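Local structure of CurM Sulfotransferase (Moorea producta, 4GBM) at residues 280-283 / 284-287; 219-222 / 223-227; 44-47 / 48-52; 162-165 / 166-170. The protein probably transfers a sulfuryl group from PAPS to an intermediate of the curacin polyketide pathway, and is seen here with the spent cofactor PAP bound. The protein carries 2 engineered substitutions. All coordinates share one frame; numbering follows the deposited sequence.

Contact 1 (280-283 / 284-287); sequences ESLA and DKWK. With A3P (adenosine-3'-5'-diphosphate), chain G.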
loop_
_atom_site.group_PDB
_atom_site.type_symbol
_atom_site.label_atom_id
_atom_site.label_comp_id
_atom_site.label_asym_id
_atom_site.label_seq_id
_atom_site.Cartn_x
_atom_site.Cartn_y
_atom_site.Cartn_z
ATOM N N GLU A 280 -7.348 -18.150 -0.162
ATOM C CA GLU A 280 -7.499 -18.226 -1.616
ATOM C C GLU A 280 -8.930 -17.971 -2.084
ATOM O O GLU A 280 -9.143 -17.609 -3.239
ATOM C CB GLU A 280 -7.007 -19.585 -2.143
ATOM C CG GLU A 280 -7.901 -20.778 -1.788
ATOM C CD GLU A 280 -9.036 -20.997 -2.795
ATOM O OE1 GLU A 280 -8.789 -20.906 -4.023
ATOM O OE2 GLU A 280 -10.178 -21.266 -2.356
ATOM N N SER A 281 -9.902 -18.165 -1.191
ATOM C CA SER A 281 -11.315 -18.103 -1.572
ATOM C C SER A 281 -11.752 -16.717 -1.992
ATOM O O SER A 281 -12.790 -16.564 -2.642
ATOM C CB SER A 281 -12.209 -18.596 -0.433
ATOM O OG SER A 281 -11.824 -19.899 -0.055
ATOM N N LEU A 282 -10.965 -15.708 -1.623
ATOM C CA LEU A 282 -11.320 -14.325 -1.934
ATOM C C LEU A 282 -10.952 -13.929 -3.370
ATOM O O LEU A 282 -11.402 -12.892 -3.869
ATOM C CB LEU A 282 -10.680 -13.375 -0.920
ATOM C CG LEU A 282 -11.418 -13.184 0.417
ATOM C CD1 LEU A 282 -11.894 -14.481 1.054
ATOM C CD2 LEU A 282 -10.552 -12.394 1.397
ATOM N N ALA A 283 -10.152 -14.758 -4.035
ATOM C CA ALA A 283 -9.731 -14.463 -5.415
ATOM C C ALA A 283 -10.893 -14.452 -6.406
ATOM O O ALA A 283 -11.083 -13.471 -7.126
ATOM C CB ALA A 283 -8.663 -15.453 -5.877
ATOM N N ASP A 284 -11.664 -15.537 -6.421
ATOM C CA ASP A 284 -12.659 -15.789 -7.474
ATOM C C ASP A 284 -14.006 -15.113 -7.246
ATOM O O ASP A 284 -14.967 -15.407 -7.963
ATOM C CB ASP A 284 -12.905 -17.297 -7.627
ATOM C CG ASP A 284 -11.782 -18.023 -8.356
ATOM O OD1 ASP A 284 -10.874 -17.375 -8.911
ATOM O OD2 ASP A 284 -11.822 -19.271 -8.378
ATOM N N LYS A 285 -14.087 -14.216 -6.267
ATOM C CA LYS A 285 -15.361 -13.569 -5.931
ATOM C C LYS A 285 -15.972 -12.833 -7.115
ATOM O O LYS A 285 -17.194 -12.778 -7.247
ATOM C CB LYS A 285 -15.195 -12.639 -4.733
ATOM C CG LYS A 285 -15.030 -13.424 -3.433
ATOM C CD LYS A 285 -14.670 -12.529 -2.261
ATOM C CE LYS A 285 -15.881 -11.790 -1.720
ATOM N NZ LYS A 285 -15.577 -11.256 -0.362
ATOM N N TRP A 286 -15.117 -12.308 -7.988
ATOM C CA TRP A 286 -15.568 -11.595 -9.184
ATOM C C TRP A 286 -16.423 -12.454 -10.119
ATOM O O TRP A 286 -17.190 -11.917 -10.918
ATOM C CB TRP A 286 -14.375 -11.018 -9.953
ATOM C CG TRP A 286 -13.416 -12.055 -10.459
ATOM C CD1 TRP A 286 -12.312 -12.537 -9.804
ATOM C CD2 TRP A 286 -13.465 -12.745 -11.720
ATOM N NE1 TRP A 286 -11.675 -13.470 -10.576
ATOM C CE2 TRP A 286 -12.358 -13.624 -11.754
ATOM C CE3 TRP A 286 -14.336 -12.708 -12.821
ATOM C CZ2 TRP A 286 -12.094 -14.459 -12.845
ATOM C CZ3 TRP A 286 -14.071 -13.539 -13.910
ATOM C CH2 TRP A 286 -12.959 -14.409 -13.908
ATOM N N LYS A 287 -16.292 -13.777 -10.025
ATOM C CA LYS A 287 -17.064 -14.673 -10.883
ATOM C C LYS A 287 -18.549 -14.658 -10.543
ATOM O O LYS A 287 -19.376 -15.013 -11.381
ATOM C CB LYS A 287 -16.522 -16.103 -10.824
ATOM C CG LYS A 287 -15.126 -16.263 -11.410
ATOM C CD LYS A 287 -14.652 -17.709 -11.314
ATOM C CE LYS A 287 -13.205 -17.833 -11.762
ATOM N NZ LYS A 287 -12.678 -19.218 -11.579
HETATM P P1 A3P G . -12.331 -7.284 2.166
HETATM O O1P A3P G . -13.217 -6.064 2.181
HETATM O O2P A3P G . -11.975 -7.785 3.542
HETATM O O3P A3P G . -12.802 -8.342 1.209
HETATM P P2 A3P G . -6.228 -3.570 1.164
HETATM O O4P A3P G . -5.548 -3.160 -0.103
HETATM O O5P A3P G . -7.250 -2.604 1.694
HETATM O O6P A3P G . -5.267 -4.062 2.214
HETATM O "O5'" A3P G . -7.120 -4.853 0.747
HETATM C "C5'" A3P G . -8.083 -5.366 1.673
HETATM C "C4'" A3P G . -8.558 -6.684 1.111
HETATM O "O4'" A3P G . -7.498 -7.641 1.225
HETATM C "C3'" A3P G . -9.689 -7.290 1.918
HETATM O "O3'" A3P G . -10.945 -6.714 1.530
HETATM C "C2'" A3P G . -9.542 -8.766 1.569
HETATM O "O2'" A3P G . -10.284 -9.090 0.390
HETATM C "C1'" A3P G . -8.057 -8.947 1.274
HETATM N N9 A3P G . -7.404 -9.713 2.366
HETATM C C8 A3P G . -7.125 -9.294 3.618
HETATM N N7 A3P G . -6.550 -10.284 4.353
HETATM C C5 A3P G . -6.464 -11.362 3.546
HETATM C C6 A3P G . -5.961 -12.752 3.663
HETATM N N6 A3P G . -5.412 -13.180 4.826
HETATM N N1 A3P G . -6.066 -13.552 2.568
HETATM C C2 A3P G . -6.597 -13.125 1.400
HETATM N N3 A3P G . -7.066 -11.872 1.228
HETATM C C4 A3P G . -7.016 -10.981 2.245
HETATM O O HOH W 1 -11.024 -18.140 -5.101
#
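At the outer rim of the adenosine-3'-5'-diphosphate (PAP, A3P) pocket, a short 3-10 turn at 280-282 runs into residues of helical backbone angles at 285-287, and Lys285 and Trp286 fold back on the carbonyls of Leu282 and Ala283. The aliphatic part of Lys285 lies along the backbone of the turn: CD is 3.7 Å from Leu282 O, and CG also nears Ser281 O. The chain bends at its third torsion (chi3 78°), which turns the ammonium group off this line. Trp286 brings an edge of its indole to the next carbonyl, with CD1 3.1 Å from Ala283 O and near the ring plane. Lys287 CG sits over the rim of one indole face, 3.6 Å above its plane, and the ring also stacks with His165. Each turn is closed by its own backbone bond, Ala283 N to Glu280 O and Lys287 N to Asp284 O; a water links them, donating to Glu280 O at 2.7 Å and accepting from Asp284 N at 3.0 Å. Leu282 faces the ligand, its CD2 3.5 Å from both O2' and N3 of A3P. Asp284 OD2 pairs with Lys287 NZ at 3.3 Å, a salt bridge whose hydrogen bond is weak; Lys226 is the carboxylate's second partner. Lys226 and Lys287 would probably steady the negative charge of Asp284, while Leu282 gives the nucleotide an apolar border.

Contact 2 (219-222 / 223-227); sequences IRYE and DLVKK. With A3P (adenosine-3'-5'-diphosphate), chain G.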
loop_
_atom_site.group_PDB
_atom_site.type_symbol
_atom_site.label_atom_id
_atom_site.label_comp_id
_atom_site.label_asym_id
_atom_site.label_seq_id
_atom_site.Cartn_x
_atom_site.Cartn_y
_atom_site.Cartn_z
ATOM N N ILE A 219 1.788 -7.619 -9.856
ATOM C CA ILE A 219 1.232 -8.755 -9.127
ATOM C C ILE A 219 -0.288 -8.678 -9.186
ATOM O O ILE A 219 -0.869 -7.641 -8.895
ATOM C CB ILE A 219 1.686 -8.769 -7.658
ATOM C CG1 ILE A 219 3.199 -9.025 -7.584
ATOM C CG2 ILE A 219 0.929 -9.859 -6.856
ATOM C CD1 ILE A 219 3.763 -8.959 -6.190
ATOM N N ARG A 220 -0.919 -9.780 -9.576
ATOM C CA ARG A 220 -2.373 -9.873 -9.541
ATOM C C ARG A 220 -2.767 -10.475 -8.208
ATOM O O ARG A 220 -2.261 -11.536 -7.826
ATOM C CB ARG A 220 -2.879 -10.731 -10.697
ATOM C CG ARG A 220 -2.266 -10.294 -12.027
ATOM C CD ARG A 220 -2.626 -11.227 -13.167
ATOM N NE ARG A 220 -3.989 -11.019 -13.643
ATOM C CZ ARG A 220 -4.374 -9.993 -14.398
ATOM N NH1 ARG A 220 -5.638 -9.914 -14.783
ATOM N NH2 ARG A 220 -3.510 -9.042 -14.769
ATOM N N TYR A 221 -3.668 -9.791 -7.506
ATOM C CA TYR A 221 -4.176 -10.280 -6.224
ATOM C C TYR A 221 -4.624 -11.735 -6.317
ATOM O O TYR A 221 -4.382 -12.542 -5.403
ATOM C CB TYR A 221 -5.348 -9.412 -5.743
ATOM C CG TYR A 221 -6.064 -10.016 -4.563
ATOM C CD1 TYR A 221 -5.564 -9.863 -3.271
ATOM C CD2 TYR A 221 -7.221 -10.771 -4.739
ATOM C CE1 TYR A 221 -6.208 -10.435 -2.178
ATOM C CE2 TYR A 221 -7.881 -11.350 -3.654
ATOM C CZ TYR A 221 -7.370 -11.178 -2.381
ATOM O OH TYR A 221 -8.029 -11.752 -1.323
ATOM N N GLU A 222 -5.299 -12.066 -7.414
ATOM C CA GLU A 222 -5.861 -13.402 -7.569
ATOM C C GLU A 222 -4.756 -14.460 -7.591
ATOM O O GLU A 222 -4.911 -15.519 -6.982
ATOM C CB GLU A 222 -6.754 -13.481 -8.813
ATOM C CG GLU A 222 -8.017 -12.586 -8.750
ATOM C CD GLU A 222 -7.756 -11.101 -8.997
ATOM O OE1 GLU A 222 -6.675 -10.721 -9.505
ATOM O OE2 GLU A 222 -8.662 -10.311 -8.675
ATOM N N ASP A 223 -3.642 -14.152 -8.267
ATOM C CA ASP A 223 -2.458 -15.015 -8.274
ATOM C C ASP A 223 -1.803 -15.040 -6.892
ATOM O O ASP A 223 -1.374 -16.094 -6.416
ATOM C CB ASP A 223 -1.424 -14.527 -9.295
ATOM C CG ASP A 223 -1.880 -14.662 -10.730
ATOM O OD1 ASP A 223 -2.803 -15.464 -11.026
ATOM O OD2 ASP A 223 -1.271 -13.968 -11.581
ATOM N N LEU A 224 -1.726 -13.878 -6.242
ATOM C CA LEU A 224 -1.100 -13.789 -4.922
ATOM C C LEU A 224 -1.722 -14.754 -3.917
ATOM O O LEU A 224 -1.003 -15.421 -3.166
ATOM C CB LEU A 224 -1.176 -12.356 -4.376
ATOM C CG LEU A 224 -0.584 -12.118 -2.977
ATOM C CD1 LEU A 224 0.919 -12.392 -2.972
ATOM C CD2 LEU A 224 -0.882 -10.698 -2.516
ATOM N N VAL A 225 -3.050 -14.830 -3.895
ATOM C CA VAL A 225 -3.699 -15.666 -2.884
ATOM C C VAL A 225 -3.898 -17.124 -3.310
ATOM O O VAL A 225 -3.992 -18.014 -2.453
ATOM C CB VAL A 225 -5.002 -15.036 -2.320
ATOM C CG1 VAL A 225 -4.709 -13.642 -1.754
ATOM C CG2 VAL A 225 -6.101 -14.970 -3.388
ATOM N N LYS A 226 -3.959 -17.372 -4.619
ATOM C CA LYS A 226 -4.076 -18.750 -5.135
ATOM C C LYS A 226 -2.738 -19.477 -5.279
ATOM O O LYS A 226 -2.671 -20.703 -5.092
ATOM C CB LYS A 226 -4.799 -18.774 -6.479
ATOM C CG LYS A 226 -6.295 -18.514 -6.393
ATOM C CD LYS A 226 -6.891 -18.477 -7.791
ATOM C CE LYS A 226 -8.310 -18.979 -7.812
ATOM N NZ LYS A 226 -8.762 -19.161 -9.222
ATOM N N LYS A 227 -1.700 -18.725 -5.644
ATOM C CA LYS A 227 -0.359 -19.278 -5.866
ATOM C C LYS A 227 0.706 -18.396 -5.191
ATOM O O LYS A 227 1.613 -17.890 -5.864
ATOM C CB LYS A 227 -0.068 -19.379 -7.368
ATOM C CG LYS A 227 -1.002 -20.296 -8.155
ATOM C CD LYS A 227 -0.565 -20.407 -9.616
ATOM C CE LYS A 227 -0.645 -19.064 -10.343
ATOM N NZ LYS A 227 -0.067 -19.139 -11.719
HETATM P P1 A3P G . -12.331 -7.284 2.166
HETATM O O1P A3P G . -13.217 -6.064 2.181
HETATM O O2P A3P G . -11.975 -7.785 3.542
HETATM O O3P A3P G . -12.802 -8.342 1.209
HETATM P P2 A3P G . -6.228 -3.570 1.164
HETATM O O4P A3P G . -5.548 -3.160 -0.103
HETATM O O5P A3P G . -7.250 -2.604 1.694
HETATM O O6P A3P G . -5.267 -4.062 2.214
HETATM O "O5'" A3P G . -7.120 -4.853 0.747
HETATM C "C5'" A3P G . -8.083 -5.366 1.673
HETATM C "C4'" A3P G . -8.558 -6.684 1.111
HETATM O "O4'" A3P G . -7.498 -7.641 1.225
HETATM C "C3'" A3P G . -9.689 -7.290 1.918
HETATM O "O3'" A3P G . -10.945 -6.714 1.530
HETATM C "C2'" A3P G . -9.542 -8.766 1.569
HETATM O "O2'" A3P G . -10.284 -9.090 0.390
HETATM C "C1'" A3P G . -8.057 -8.947 1.274
HETATM N N9 A3P G . -7.404 -9.713 2.366
HETATM C C8 A3P G . -7.125 -9.294 3.618
HETATM N N7 A3P G . -6.550 -10.284 4.353
HETATM C C5 A3P G . -6.464 -11.362 3.546
HETATM C C6 A3P G . -5.961 -12.752 3.663
HETATM N N6 A3P G . -5.412 -13.180 4.826
HETATM N N1 A3P G . -6.066 -13.552 2.568
HETATM C C2 A3P G . -6.597 -13.125 1.400
HETATM N N3 A3P G . -7.066 -11.872 1.228
HETATM C C4 A3P G . -7.016 -10.981 2.245
HETATM O O HOH W 2 0.534 -11.946 -10.815
#
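The chain leaves strand 216-220, the edge strand of the parallel sheet in this P-loop-type sulfotransferase fold, and turns at once into helix 221-226, with Arg220 at the N-cap position. Three i to i+4 bonds start the helix: Leu224 N to Arg220 O (2.9 Å, 160° at the hydrogen), Val225 N to Tyr221 O and the longer Lys226 N to Glu222 O. Arg220 and Asp223 run side by side, CD 3.4 Å from OD2, while a water accepts from Arg220 N and donates to Asp223 OD2. The Arg220 guanidinium itself bonds Leu306 O. Tyr221, CG anti to its own N (chi1 170°), extends toward the nucleotide, and Val225 CG1 packs 3.6 Å from its CE1. A phenylalanine in place of Tyr221 lacks the hydroxyl and would probably leave the adenine N3 without its donor. That bond, from Tyr221 OH to A3P N3, is 2.7 Å long, and N3 lies in the plane of the phenol ring, at its edge.

Contact 3 (44-47 / 48-52); sequences GSTL and LRVML. With A3P (adenosine-3'-5'-diphosphate), chain G.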
loop_
_atom_site.group_PDB
_atom_site.type_symbol
_atom_site.label_atom_id
_atom_site.label_comp_id
_atom_site.label_asym_id
_atom_site.label_seq_id
_atom_site.Cartn_x
_atom_site.Cartn_y
_atom_site.Cartn_z
ATOM N N GLY A 44 -5.724 -6.098 -1.584
ATOM C CA GLY A 44 -4.860 -7.004 -0.821
ATOM C C GLY A 44 -3.492 -6.404 -0.525
ATOM O O GLY A 44 -2.521 -7.139 -0.291
ATOM N N SER A 45 -3.407 -5.072 -0.533
ATOM C CA SER A 45 -2.112 -4.393 -0.317
ATOM C C SER A 45 -1.548 -4.642 1.083
ATOM O O SER A 45 -0.340 -4.822 1.237
ATOM C CB SER A 45 -2.201 -2.887 -0.627
ATOM O OG SER A 45 -3.003 -2.205 0.328
ATOM N N THR A 46 -2.422 -4.677 2.091
ATOM C CA THR A 46 -1.988 -4.927 3.469
ATOM C C THR A 46 -1.459 -6.351 3.600
ATOM O O THR A 46 -0.381 -6.573 4.167
ATOM C CB THR A 46 -3.106 -4.639 4.489
ATOM O OG1 THR A 46 -3.554 -3.292 4.325
ATOM C CG2 THR A 46 -2.598 -4.837 5.925
ATOM N N LEU A 47 -2.205 -7.314 3.066
ATOM C CA LEU A 47 -1.708 -8.694 3.035
ATOM C C LEU A 47 -0.298 -8.765 2.437
ATOM O O LEU A 47 0.603 -9.346 3.040
ATOM C CB LEU A 47 -2.660 -9.592 2.251
ATOM C CG LEU A 47 -2.167 -11.022 2.006
ATOM C CD1 LEU A 47 -2.076 -11.823 3.310
ATOM C CD2 LEU A 47 -3.114 -11.699 1.024
ATOM N N LEU A 48 -0.109 -8.156 1.272
ATOM C CA LEU A 48 1.207 -8.172 0.640
ATOM C C LEU A 48 2.289 -7.510 1.502
ATOM O O LEU A 48 3.382 -8.068 1.674
ATOM C CB LEU A 48 1.148 -7.545 -0.758
ATOM C CG LEU A 48 2.488 -7.537 -1.502
ATOM C CD1 LEU A 48 3.051 -8.953 -1.711
ATOM C CD2 LEU A 48 2.327 -6.820 -2.841
ATOM N N ARG A 49 1.991 -6.339 2.062
ATOM C CA ARG A 49 3.012 -5.660 2.871
ATOM C C ARG A 49 3.364 -6.471 4.114
ATOM O O ARG A 49 4.518 -6.496 4.533
ATOM C CB ARG A 49 2.633 -4.200 3.177
ATOM C CG ARG A 49 1.773 -3.956 4.411
ATOM C CD ARG A 49 2.611 -3.708 5.675
ATOM N NE ARG A 49 1.728 -3.577 6.832
ATOM C CZ ARG A 49 2.038 -3.944 8.071
ATOM N NH1 ARG A 49 1.131 -3.805 9.035
ATOM N NH2 ARG A 49 3.238 -4.459 8.355
ATOM N N VAL A 50 2.379 -7.180 4.662
ATOM C CA VAL A 50 2.598 -8.027 5.844
ATOM C C VAL A 50 3.426 -9.270 5.492
ATOM O O VAL A 50 4.304 -9.663 6.256
ATOM C CB VAL A 50 1.265 -8.390 6.551
ATOM C CG1 VAL A 50 1.489 -9.409 7.669
ATOM C CG2 VAL A 50 0.616 -7.125 7.128
ATOM N N MET A 51 3.157 -9.876 4.337
ATOM C CA MET A 51 4.013 -10.961 3.840
ATOM C C MET A 51 5.463 -10.504 3.764
ATOM O O MET A 51 6.361 -11.179 4.271
ATOM C CB MET A 51 3.553 -11.444 2.472
ATOM C CG MET A 51 2.244 -12.197 2.513
ATOM S SD MET A 51 1.563 -12.299 0.846
ATOM C CE MET A 51 0.394 -13.608 1.000
ATOM N N LEU A 52 5.683 -9.355 3.129
ATOM C CA LEU A 52 7.043 -8.831 2.967
ATOM C C LEU A 52 7.700 -8.435 4.293
ATOM O O LEU A 52 8.924 -8.465 4.401
ATOM C CB LEU A 52 7.067 -7.649 1.992
ATOM C CG LEU A 52 6.636 -7.973 0.554
ATOM C CD1 LEU A 52 6.600 -6.713 -0.310
ATOM C CD2 LEU A 52 7.552 -9.022 -0.073
HETATM P P1 A3P G . -12.331 -7.284 2.166
HETATM O O1P A3P G . -13.217 -6.064 2.181
HETATM O O2P A3P G . -11.975 -7.785 3.542
HETATM O O3P A3P G . -12.802 -8.342 1.209
HETATM P P2 A3P G . -6.228 -3.570 1.164
HETATM O O4P A3P G . -5.548 -3.160 -0.103
HETATM O O5P A3P G . -7.250 -2.604 1.694
HETATM O O6P A3P G . -5.267 -4.062 2.214
HETATM O "O5'" A3P G . -7.120 -4.853 0.747
HETATM C "C5'" A3P G . -8.083 -5.366 1.673
HETATM C "C4'" A3P G . -8.558 -6.684 1.111
HETATM O "O4'" A3P G . -7.498 -7.641 1.225
HETATM C "C3'" A3P G . -9.689 -7.290 1.918
HETATM O "O3'" A3P G . -10.945 -6.714 1.530
HETATM C "C2'" A3P G . -9.542 -8.766 1.569
HETATM O "O2'" A3P G . -10.284 -9.090 0.390
HETATM C "C1'" A3P G . -8.057 -8.947 1.274
HETATM N N9 A3P G . -7.404 -9.713 2.366
HETATM C C8 A3P G . -7.125 -9.294 3.618
HETATM N N7 A3P G . -6.550 -10.284 4.353
HETATM C C5 A3P G . -6.464 -11.362 3.546
HETATM C C6 A3P G . -5.961 -12.752 3.663
HETATM N N6 A3P G . -5.412 -13.180 4.826
HETATM N N1 A3P G . -6.066 -13.552 2.568
HETATM C C2 A3P G . -6.597 -13.125 1.400
HETATM N N3 A3P G . -7.066 -11.872 1.228
HETATM C C4 A3P G . -7.016 -10.981 2.245
#
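Gly44 to Leu47 accept i to i+4 backbone bonds from Leu48 to Met51 at the start of helix 45-53, where the P-loop-like phosphate-binding loop of sulfotransferases ends; Leu48 N to Gly44 O is the straightest at 167°, and Met51 N to Leu47 O almost its equal. A second set of hydrogen bonds holds the 5'-phosphate. Ser45 grips O4P of A3P twice, through N at 2.9 Å and OG at 2.8 Å; Thr46 does the same to O6P, with N at 2.9 Å and OG1 at 2.8 Å. Gly44 N adds a bond to O5', and Lys136 NZ bonds both Ser45 OG and Thr46 OG1. Apolar contacts lie on the adenine side: Leu47 CD2 is 3.8 Å from C2 of A3P, and Leu47 CG meets Met51 CE at the same distance. With alanine at Leu47, the adenine would probably lose an apolar wall and the Met51 methyl would be freer to turn. Gathering phosphate oxygens at the helix's amino end, beside Lys136, should stabilise their negative charge.

Contact 4 (162-165 / 166-170); sequences LVRH and PYSVI. With A3P (adenosine-3'-5'-diphosphate), chain G.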
loop_
_atom_site.group_PDB
_atom_site.type_symbol
_atom_site.label_atom_id
_atom_site.label_comp_id
_atom_site.label_asym_id
_atom_site.label_seq_id
_atom_site.Cartn_x
_atom_site.Cartn_y
_atom_site.Cartn_z
ATOM N N LEU A 162 0.246 -3.764 -7.750
ATOM C CA LEU A 162 -0.716 -4.771 -7.306
ATOM C C LEU A 162 -2.097 -4.430 -7.857
ATOM O O LEU A 162 -2.595 -3.323 -7.645
ATOM C CB LEU A 162 -0.733 -4.828 -5.774
ATOM C CG LEU A 162 -1.752 -5.752 -5.105
ATOM C CD1 LEU A 162 -1.524 -7.230 -5.454
ATOM C CD2 LEU A 162 -1.706 -5.538 -3.602
ATOM N N VAL A 163 -2.686 -5.382 -8.579
ATOM C CA VAL A 163 -4.000 -5.205 -9.201
ATOM C C VAL A 163 -4.989 -6.266 -8.721
ATOM O O VAL A 163 -4.596 -7.389 -8.404
ATOM C CB VAL A 163 -3.932 -5.214 -10.762
ATOM C CG1 VAL A 163 -3.100 -4.061 -11.283
ATOM C CG2 VAL A 163 -3.394 -6.532 -11.303
ATOM N N ARG A 164 -6.263 -5.888 -8.648
ATOM C CA ARG A 164 -7.337 -6.825 -8.322
ATOM C C ARG A 164 -8.520 -6.561 -9.250
ATOM O O ARG A 164 -8.706 -5.441 -9.714
ATOM C CB ARG A 164 -7.741 -6.695 -6.848
ATOM C CG ARG A 164 -8.737 -7.764 -6.404
ATOM C CD ARG A 164 -9.024 -7.668 -4.933
ATOM N NE ARG A 164 -9.865 -8.784 -4.508
ATOM C CZ ARG A 164 -10.380 -8.897 -3.290
ATOM N NH1 ARG A 164 -10.179 -7.936 -2.397
ATOM N NH2 ARG A 164 -11.110 -9.960 -2.971
ATOM N N HIS A 165 -9.308 -7.601 -9.523
ATOM C CA HIS A 165 -10.457 -7.485 -10.402
ATOM C C HIS A 165 -11.363 -6.341 -9.942
ATOM O O HIS A 165 -11.639 -6.213 -8.745
ATOM C CB HIS A 165 -11.245 -8.794 -10.397
ATOM C CG HIS A 165 -12.228 -8.913 -11.520
ATOM N ND1 HIS A 165 -13.423 -8.219 -11.549
ATOM C CD2 HIS A 165 -12.196 -9.658 -12.650
ATOM C CE1 HIS A 165 -14.074 -8.521 -12.659
ATOM N NE2 HIS A 165 -13.354 -9.395 -13.341
ATOM N N PRO A 166 -11.841 -5.517 -10.885
ATOM C CA PRO A 166 -12.671 -4.379 -10.480
ATOM C C PRO A 166 -13.955 -4.767 -9.721
ATOM O O PRO A 166 -14.376 -4.029 -8.830
ATOM C CB PRO A 166 -13.007 -3.690 -11.818
ATOM C CG PRO A 166 -12.813 -4.765 -12.855
ATOM C CD PRO A 166 -11.652 -5.566 -12.348
ATOM N N TYR A 167 -14.572 -5.899 -10.058
ATOM C CA TYR A 167 -15.805 -6.306 -9.360
ATOM C C TYR A 167 -15.521 -6.517 -7.875
ATOM O O TYR A 167 -16.304 -6.104 -7.012
ATOM C CB TYR A 167 -16.377 -7.602 -9.932
ATOM C CG TYR A 167 -17.037 -7.540 -11.290
ATOM C CD1 TYR A 167 -16.984 -6.394 -12.097
ATOM C CD2 TYR A 167 -17.692 -8.667 -11.788
ATOM C CE1 TYR A 167 -17.587 -6.378 -13.358
ATOM C CE2 TYR A 167 -18.290 -8.661 -13.043
ATOM C CZ TYR A 167 -18.236 -7.515 -13.818
ATOM O OH TYR A 167 -18.832 -7.516 -15.054
ATOM N N SER A 168 -14.392 -7.162 -7.581
ATOM C CA SER A 168 -14.007 -7.467 -6.206
ATOM C C SER A 168 -13.707 -6.191 -5.434
ATOM O O SER A 168 -14.132 -6.038 -4.284
ATOM C CB SER A 168 -12.791 -8.393 -6.193
ATOM O OG SER A 168 -13.053 -9.579 -6.922
ATOM N N VAL A 169 -12.969 -5.278 -6.066
ATOM C CA VAL A 169 -12.628 -4.015 -5.425
ATOM C C VAL A 169 -13.883 -3.188 -5.165
ATOM O O VAL A 169 -14.047 -2.642 -4.078
ATOM C CB VAL A 169 -11.610 -3.217 -6.259
ATOM C CG1 VAL A 169 -11.460 -1.788 -5.721
ATOM C CG2 VAL A 169 -10.258 -3.930 -6.233
ATOM N N ILE A 170 -14.775 -3.131 -6.151
ATOM C CA ILE A 170 -15.997 -2.332 -6.019
ATOM C C ILE A 170 -16.898 -2.862 -4.896
ATOM O O ILE A 170 -17.356 -2.086 -4.047
ATOM C CB ILE A 170 -16.751 -2.207 -7.357
ATOM C CG1 ILE A 170 -15.946 -1.326 -8.315
ATOM C CG2 ILE A 170 -18.141 -1.589 -7.143
ATOM C CD1 ILE A 170 -16.347 -1.483 -9.778
HETATM P P1 A3P G . -12.331 -7.284 2.166
HETATM O O1P A3P G . -13.217 -6.064 2.181
HETATM O O2P A3P G . -11.975 -7.785 3.542
HETATM O O3P A3P G . -12.802 -8.342 1.209
HETATM P P2 A3P G . -6.228 -3.570 1.164
HETATM O O4P A3P G . -5.548 -3.160 -0.103
HETATM O O5P A3P G . -7.250 -2.604 1.694
HETATM O O6P A3P G . -5.267 -4.062 2.214
HETATM O "O5'" A3P G . -7.120 -4.853 0.747
HETATM C "C5'" A3P G . -8.083 -5.366 1.673
HETATM C "C4'" A3P G . -8.558 -6.684 1.111
HETATM O "O4'" A3P G . -7.498 -7.641 1.225
HETATM C "C3'" A3P G . -9.689 -7.290 1.918
HETATM O "O3'" A3P G . -10.945 -6.714 1.530
HETATM C "C2'" A3P G . -9.542 -8.766 1.569
HETATM O "O2'" A3P G . -10.284 -9.090 0.390
HETATM C "C1'" A3P G . -8.057 -8.947 1.274
HETATM N N9 A3P G . -7.404 -9.713 2.366
HETATM C C8 A3P G . -7.125 -9.294 3.618
HETATM N N7 A3P G . -6.550 -10.284 4.353
HETATM C C5 A3P G . -6.464 -11.362 3.546
HETATM C C6 A3P G . -5.961 -12.752 3.663
HETATM N N6 A3P G . -5.412 -13.180 4.826
HETATM N N1 A3P G . -6.066 -13.552 2.568
HETATM C C2 A3P G . -6.597 -13.125 1.400
HETATM N N3 A3P G . -7.066 -11.872 1.228
HETATM C C4 A3P G . -7.016 -10.981 2.245
HETATM O O HOH W 3 -10.516 -10.771 -6.681
#
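His165 caps helix 166-175 with its own ring: ND1 accepts from Tyr167 N at 3.0 Å, the donor lying close to the ring plane. CG anti to the backbone N (chi1 -165°) swings the imidazole over the first turn, and two neighbours hold it there. Pro166 CD sits over the imidazole face, 3.6 Å from the centroid, in a CH-pi contact, and the CE1 edge of His165 points onto the Tyr167 ring in a T-shaped pair (planes at 70°). His165 NE2 is hydrogen-bonded to Glu309 O. Arg164 is fully extended, every torsion near 180°, which carries NH1 to A3P O2' at 3.0 Å. Ser168 CB lies over one guanidinium face, 3.4 Å from NE, and a water in the guanidinium plane accepts from both NE and Ser168 OG. Nearer the backbone, Arg164 CB rests 3.8 Å from Val169 CG2. The turn thus links strand 158-163 to helix 166-175, with Trp197 of helix 189-208 against Pro166 and Val169, and strand 216-220 beside Val163.

All four contacts meet at A3P, each from a different part of the chain. Contact 3 holds the 5'-phosphate and, through Leu47, joins contacts 1 and 2 in bordering the adenine; contact 4 reaches the 2'-hydroxyl. Contacts 2 and 4 start on neighbouring strands and are tied by Tyr221 N to Val163 O (2.7 Å) and Glu222 OE2 to His165 N (2.9 Å). Contact 1 is fastened to both: Asp284 OD1 meets Lys226 NZ at 2.8 Å, and Leu282 O lies 3.1 Å from Arg164 NH2. Contact 3 packs on contact 2, Leu47 CD2 3.7 Å from Val225 CG1, yet its centre is about 17 Å from that of contact 1, with the nucleotide bridging them.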